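Local coordinates for NTP pyrophosphohydrolase MazG-like domain-containing protein (Vibrio sp. DAT722, PDB 2Q73) that probably hydrolyses nucleoside triphosphates to monophosphate and pyrophosphate with the help of bound magnesium, as a MazG-type house-cleaning enzyme, at residues 43-48 with 54-59; 4-9 with 65-70. All coordinates share one frame; numbering follows the deposited sequence.

Contact 1. Residues 43-48 with 54-59; sequences SGQPTL and SVAEEL. With MG (magnesium ion), chain G.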
loop_
_atom_site.group_PDB
_atom_site.type_symbol
_atom_site.label_atom_id
_atom_site.label_comp_id
_atom_site.label_asym_id
_atom_site.label_seq_id
_atom_site.Cartn_x
_atom_site.Cartn_y
_atom_site.Cartn_z
ATOM N N SER C 43 -13.465 14.547 2.248
ATOM C CA SER C 43 -13.690 14.234 3.657
ATOM C C SER C 43 -15.140 14.475 4.042
ATOM O O SER C 43 -15.945 14.878 3.204
ATOM C CB SER C 43 -12.764 15.077 4.541
ATOM O OG SER C 43 -11.405 14.869 4.162
ATOM N N GLY C 44 -15.454 14.264 5.316
ATOM C CA GLY C 44 -16.813 14.428 5.826
ATOM C C GLY C 44 -17.658 13.176 5.665
ATOM O O GLY C 44 -17.174 12.142 5.202
ATOM N N GLN C 45 -18.929 13.267 6.054
ATOM C CA GLN C 45 -19.862 12.144 5.903
ATOM C C GLN C 45 -20.770 12.404 4.694
ATOM O O GLN C 45 -21.596 13.293 4.745
ATOM C CB GLN C 45 -20.695 11.960 7.183
ATOM C CG GLN C 45 -21.619 10.737 7.176
ATOM C CD GLN C 45 -20.928 9.441 6.777
ATOM O OE1 GLN C 45 -19.870 9.089 7.301
ATOM N NE2 GLN C 45 -21.540 8.713 5.850
ATOM N N PRO C 46 -20.576 11.653 3.590
ATOM C CA PRO C 46 -21.354 11.866 2.364
ATOM C C PRO C 46 -22.790 11.357 2.416
ATOM O O PRO C 46 -23.077 10.394 3.134
ATOM C CB PRO C 46 -20.563 11.065 1.320
ATOM C CG PRO C 46 -19.947 9.968 2.100
ATOM C CD PRO C 46 -19.545 10.612 3.396
ATOM N N THR C 47 -23.680 11.994 1.650
ATOM C CA THR C 47 -24.972 11.386 1.333
ATOM C C THR C 47 -24.737 10.356 0.231
ATOM O O THR C 47 -23.625 10.215 -0.273
ATOM C CB THR C 47 -26.053 12.412 0.817
ATOM O OG1 THR C 47 -25.652 12.858 -0.565
ATOM C CG2 THR C 47 -26.147 13.644 1.856
ATOM N N LEU C 48 -25.793 9.655 -0.165
ATOM C CA LEU C 48 -25.692 8.603 -1.176
ATOM C C LEU C 48 -25.058 9.061 -2.499
ATOM O O LEU C 48 -24.227 8.345 -3.055
ATOM C CB LEU C 48 -27.065 7.976 -1.424
ATOM C CG LEU C 48 -27.199 6.684 -2.229
ATOM C CD1 LEU C 48 -27.266 5.486 -1.289
ATOM C CD2 LEU C 48 -28.478 6.746 -3.090
ATOM N N SER C 54 -15.462 8.986 -2.112
ATOM C CA SER C 54 -15.279 9.685 -0.842
ATOM C C SER C 54 -14.287 8.976 0.092
ATOM O O SER C 54 -14.070 7.764 0.011
ATOM C CB SER C 54 -16.610 9.864 -0.119
ATOM O OG SER C 54 -17.078 8.615 0.363
ATOM N N VAL C 55 -13.692 9.740 0.994
ATOM C CA VAL C 55 -12.838 9.159 2.020
ATOM C C VAL C 55 -13.643 8.119 2.821
ATOM O O VAL C 55 -13.137 7.028 3.112
ATOM C CB VAL C 55 -12.235 10.266 2.946
ATOM C CG1 VAL C 55 -11.545 9.636 4.163
ATOM C CG2 VAL C 55 -11.188 11.111 2.162
ATOM N N ALA C 56 -14.890 8.445 3.143
ATOM C CA ALA C 56 -15.794 7.520 3.857
ATOM C C ALA C 56 -15.910 6.169 3.154
ATOM O O ALA C 56 -15.758 5.109 3.787
ATOM C CB ALA C 56 -17.186 8.158 4.041
ATOM N N GLU C 57 -16.176 6.204 1.849
ATOM C CA GLU C 57 -16.286 4.967 1.069
ATOM C C GLU C 57 -15.001 4.172 1.098
ATOM O O GLU C 57 -15.024 2.955 1.319
ATOM C CB GLU C 57 -16.699 5.247 -0.377
ATOM C CG GLU C 57 -16.332 4.148 -1.352
ATOM C CD GLU C 57 -17.163 4.165 -2.604
ATOM O OE1 GLU C 57 -16.641 4.598 -3.659
ATOM O OE2 GLU C 57 -18.340 3.748 -2.535
ATOM N N GLU C 58 -13.868 4.844 0.892
ATOM C CA GLU C 58 -12.609 4.125 0.801
ATOM C C GLU C 58 -12.195 3.537 2.148
ATOM O O GLU C 58 -11.678 2.418 2.179
ATOM C CB GLU C 58 -11.481 4.995 0.197
ATOM C CG GLU C 58 -11.870 5.685 -1.132
ATOM C CD GLU C 58 -12.537 4.781 -2.175
ATOM O OE1 GLU C 58 -12.415 3.546 -2.102
ATOM O OE2 GLU C 58 -13.176 5.338 -3.101
ATOM N N LEU C 59 -12.438 4.270 3.243
ATOM C CA LEU C 59 -12.185 3.750 4.601
ATOM C C LEU C 59 -13.041 2.513 4.896
ATOM O O LEU C 59 -12.527 1.502 5.397
ATOM C CB LEU C 59 -12.405 4.825 5.674
ATOM C CG LEU C 59 -11.343 5.941 5.808
ATOM C CD1 LEU C 59 -11.785 6.992 6.797
ATOM C CD2 LEU C 59 -9.949 5.400 6.178
HETATM MG MG MG G . -13.123 1.554 -3.320
HETATM O O HOH W 1 -15.777 11.161 2.998
HETATM O O HOH W 2 -14.242 3.155 -4.700
#
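The ring of Pro46 meets helix 55-72 edge-on, with its CG–CD bond turned to the CB of Ala56 and to the hydroxyl of Ser54, while Leu51 of the same chain also packs on the ring. The tightest apolar touch is Pro46 CD to Ala56 CB at 3.5 Å, slightly closer than ordinary van der Waals contact; Pro46 CG lies 3.6 Å from Ser54 OG. That oxygen sits between the backbone N and carbonyl carbon of its own residue (chi1 71°), a position that lets it serve as N-cap: Glu57 N donates to Ser54 OG over 3.0 Å, nearly straight at 163°, and the hydroxyl is also hydrogen-bonded to Leu51 O. One water joins loop to helix, donating to Gly44 O at 2.8 Å and accepting from Ala56 N at 2.9 Å, so the water serves an amide of the first helical turn and a loop carbonyl at once. Helix 55-72 carries the second half of the MazG acidic pattern, ExxE followed by ExxD: Glu58 opens the second pair and binds magnesium through OE1 at 2.4 Å, beside Glu30, Glu33 and Asp61. Its OE2 accepts from a metal-bound water. Farther back along the loop, Val55 CG2 reaches to 4.1 Å from Ser43 N, and the Ser43 hydroxyl is hydrogen-bonded to ND1 of His73 of the second subunit.

Contact 2. Residues 4-9 with 65-70; sequences SELQSH and YVCALA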
loop_
_atom_site.group_PDB
_atom_site.type_symbol
_atom_site.label_atom_id
_atom_site.label_comp_id
_atom_site.label_asym_id
_atom_site.label_seq_id
_atom_site.Cartn_x
_atom_site.Cartn_y
_atom_site.Cartn_z
ATOM N N SER C 4 -17.591 -7.767 15.696
ATOM C CA SER C 4 -17.819 -9.205 15.534
ATOM C C SER C 4 -19.006 -9.504 14.621
ATOM O O SER C 4 -18.934 -10.420 13.794
ATOM C CB SER C 4 -17.961 -9.905 16.896
ATOM O OG SER C 4 -19.044 -9.395 17.670
ATOM N N GLU C 5 -20.080 -8.720 14.760
ATOM C CA GLU C 5 -21.249 -8.810 13.871
ATOM C C GLU C 5 -20.930 -8.418 12.416
ATOM O O GLU C 5 -21.397 -9.071 11.481
ATOM C CB GLU C 5 -22.422 -7.978 14.413
ATOM C CG GLU C 5 -23.073 -8.576 15.651
ATOM C CD GLU C 5 -23.899 -7.570 16.465
ATOM O OE1 GLU C 5 -24.015 -6.381 16.065
ATOM O OE2 GLU C 5 -24.424 -7.975 17.524
ATOM N N LEU C 6 -20.150 -7.358 12.227
ATOM C CA LEU C 6 -19.725 -6.966 10.890
ATOM C C LEU C 6 -18.893 -8.088 10.256
ATOM O O LEU C 6 -19.108 -8.463 9.094
ATOM C CB LEU C 6 -18.931 -5.654 10.933
ATOM C CG LEU C 6 -18.351 -5.147 9.605
ATOM C CD1 LEU C 6 -19.458 -4.785 8.618
ATOM C CD2 LEU C 6 -17.430 -3.950 9.832
ATOM N N GLN C 7 -17.956 -8.632 11.033
ATOM C CA GLN C 7 -17.067 -9.693 10.544
ATOM C C GLN C 7 -17.876 -10.929 10.145
ATOM O O GLN C 7 -17.617 -11.530 9.099
ATOM C CB GLN C 7 -16.027 -10.054 11.600
ATOM C CG GLN C 7 -14.710 -10.569 11.038
ATOM C CD GLN C 7 -13.842 -11.220 12.099
ATOM O OE1 GLN C 7 -13.569 -10.634 13.160
ATOM N NE2 GLN C 7 -13.395 -12.436 11.818
ATOM N N SER C 8 -18.867 -11.288 10.962
ATOM C CA SER C 8 -19.695 -12.461 10.677
ATOM C C SER C 8 -20.678 -12.231 9.523
ATOM O O SER C 8 -20.931 -13.149 8.746
ATOM C CB SER C 8 -20.379 -13.018 11.938
ATOM O OG SER C 8 -21.374 -12.144 12.408
ATOM N N HIS C 9 -21.195 -11.009 9.385
ATOM C CA HIS C 9 -22.039 -10.648 8.237
ATOM C C HIS C 9 -21.250 -10.690 6.916
ATOM O O HIS C 9 -21.755 -11.164 5.899
ATOM C CB HIS C 9 -22.720 -9.281 8.456
ATOM C CG HIS C 9 -23.874 -9.325 9.413
ATOM N ND1 HIS C 9 -24.836 -8.338 9.464
ATOM C CD2 HIS C 9 -24.235 -10.245 10.342
ATOM C CE1 HIS C 9 -25.729 -8.642 10.391
ATOM N NE2 HIS C 9 -25.386 -9.794 10.938
ATOM N N TYR C 65 -12.196 -5.302 3.626
ATOM C CA TYR C 65 -11.150 -6.298 3.337
ATOM C C TYR C 65 -10.338 -6.729 4.552
ATOM O O TYR C 65 -9.911 -7.876 4.608
ATOM C CB TYR C 65 -10.303 -5.895 2.120
ATOM C CG TYR C 65 -11.118 -6.105 0.887
ATOM C CD1 TYR C 65 -11.729 -5.023 0.226
ATOM C CD2 TYR C 65 -11.395 -7.411 0.438
ATOM C CE1 TYR C 65 -12.542 -5.245 -0.903
ATOM C CE2 TYR C 65 -12.203 -7.641 -0.651
ATOM C CZ TYR C 65 -12.773 -6.557 -1.314
ATOM O OH TYR C 65 -13.535 -6.811 -2.400
ATOM N N VAL C 66 -10.175 -5.835 5.536
ATOM C CA VAL C 66 -9.601 -6.217 6.828
ATOM C C VAL C 66 -10.479 -7.308 7.487
ATOM O O VAL C 66 -9.965 -8.333 7.926
ATOM C CB VAL C 66 -9.371 -4.988 7.752
ATOM C CG1 VAL C 66 -9.112 -5.422 9.190
ATOM C CG2 VAL C 66 -8.175 -4.147 7.255
ATOM N N CYS C 67 -11.797 -7.100 7.525
ATOM C CA CYS C 67 -12.706 -8.139 8.061
ATOM C C CYS C 67 -12.692 -9.422 7.217
ATOM O O CYS C 67 -12.698 -10.534 7.768
ATOM C CB CYS C 67 -14.129 -7.611 8.174
ATOM S SG CYS C 67 -14.306 -6.326 9.432
ATOM N N ALA C 68 -12.690 -9.265 5.894
ATOM C CA ALA C 68 -12.719 -10.432 5.002
ATOM C C ALA C 68 -11.442 -11.255 5.186
ATOM O O ALA C 68 -11.496 -12.480 5.293
ATOM C CB ALA C 68 -12.886 -10.013 3.566
ATOM N N LEU C 69 -10.305 -10.576 5.272
ATOM C CA LEU C 69 -9.024 -11.248 5.545
ATOM C C LEU C 69 -9.011 -11.910 6.916
ATOM O O LEU C 69 -8.433 -12.985 7.084
ATOM C CB LEU C 69 -7.867 -10.259 5.440
ATOM C CG LEU C 69 -7.425 -9.933 4.006
ATOM C CD1 LEU C 69 -6.654 -8.616 3.962
ATOM C CD2 LEU C 69 -6.564 -11.100 3.481
ATOM N N ALA C 70 -9.635 -11.270 7.906
ATOM C CA ALA C 70 -9.677 -11.880 9.228
ATOM C C ALA C 70 -10.397 -13.228 9.155
ATOM O O ALA C 70 -9.946 -14.227 9.757
ATOM C CB ALA C 70 -10.331 -10.948 10.246
#
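The helical segments 4-9 and 65-70 cross at 72°, their axes 9.1 Å apart at the closest, and come nearest in backbone terms where the CA atoms of Gln7 and Cys67 face each other. This is steep helix-on-helix packing within the all-alpha MazG fold, and it lays the N-terminal helix over the C-terminal half of a helix whose earlier turns carry metal ligands. Cys67 points at the crossing helix and meets two neighbours with different atoms. Its SG stands beside the Leu6 methyl CD2 at 3.9 Å, an apolar touch, while the CG of Gln7 passes 3.8 Å from Cys67 O and 4.2 Å from Cys67 CB. With CG anti to the backbone N (chi1 -151°) and the chain extended beyond it, Gln7 slants across the partner helix toward Ala70, one turn after Cys67. The amide at its end is buried yet well satisfied within the chain: NE2 donates to Val75 O and Asn71 OD1, and OE1 accepts from Leu77 N. Three bonds of this kind would fix the rotation of the amide and tie the first helix to the end of helix 55-72, the turn after it and the start of helix 77-90. Leu77 also packs on both Cys67 and Ala70. Beside these polar partners, the Ala70 methyl CB rests 3.8 Å from Gln7 NE2.

In the fold
Helix 55-72 is common to both contacts, whose centres lie 20 Å apart and whose nearest atoms are about 7 Å apart without touching. Contact 1 joins the first turns of that helix to the preceding loop, at the periphery of the chain; contact 2 takes its later turns, buried near the chain's centre. Along the sequence, both segments of contact 1 fall within the largely helical 55 residues that separate the segments of contact 2. Between the two pairings on this helix lies Asp61, which completes the magnesium site with Glu58, Glu30 and Glu33. The second subunit packs against both regions, so one helix serves metal binding, intrachain packing and assembly together.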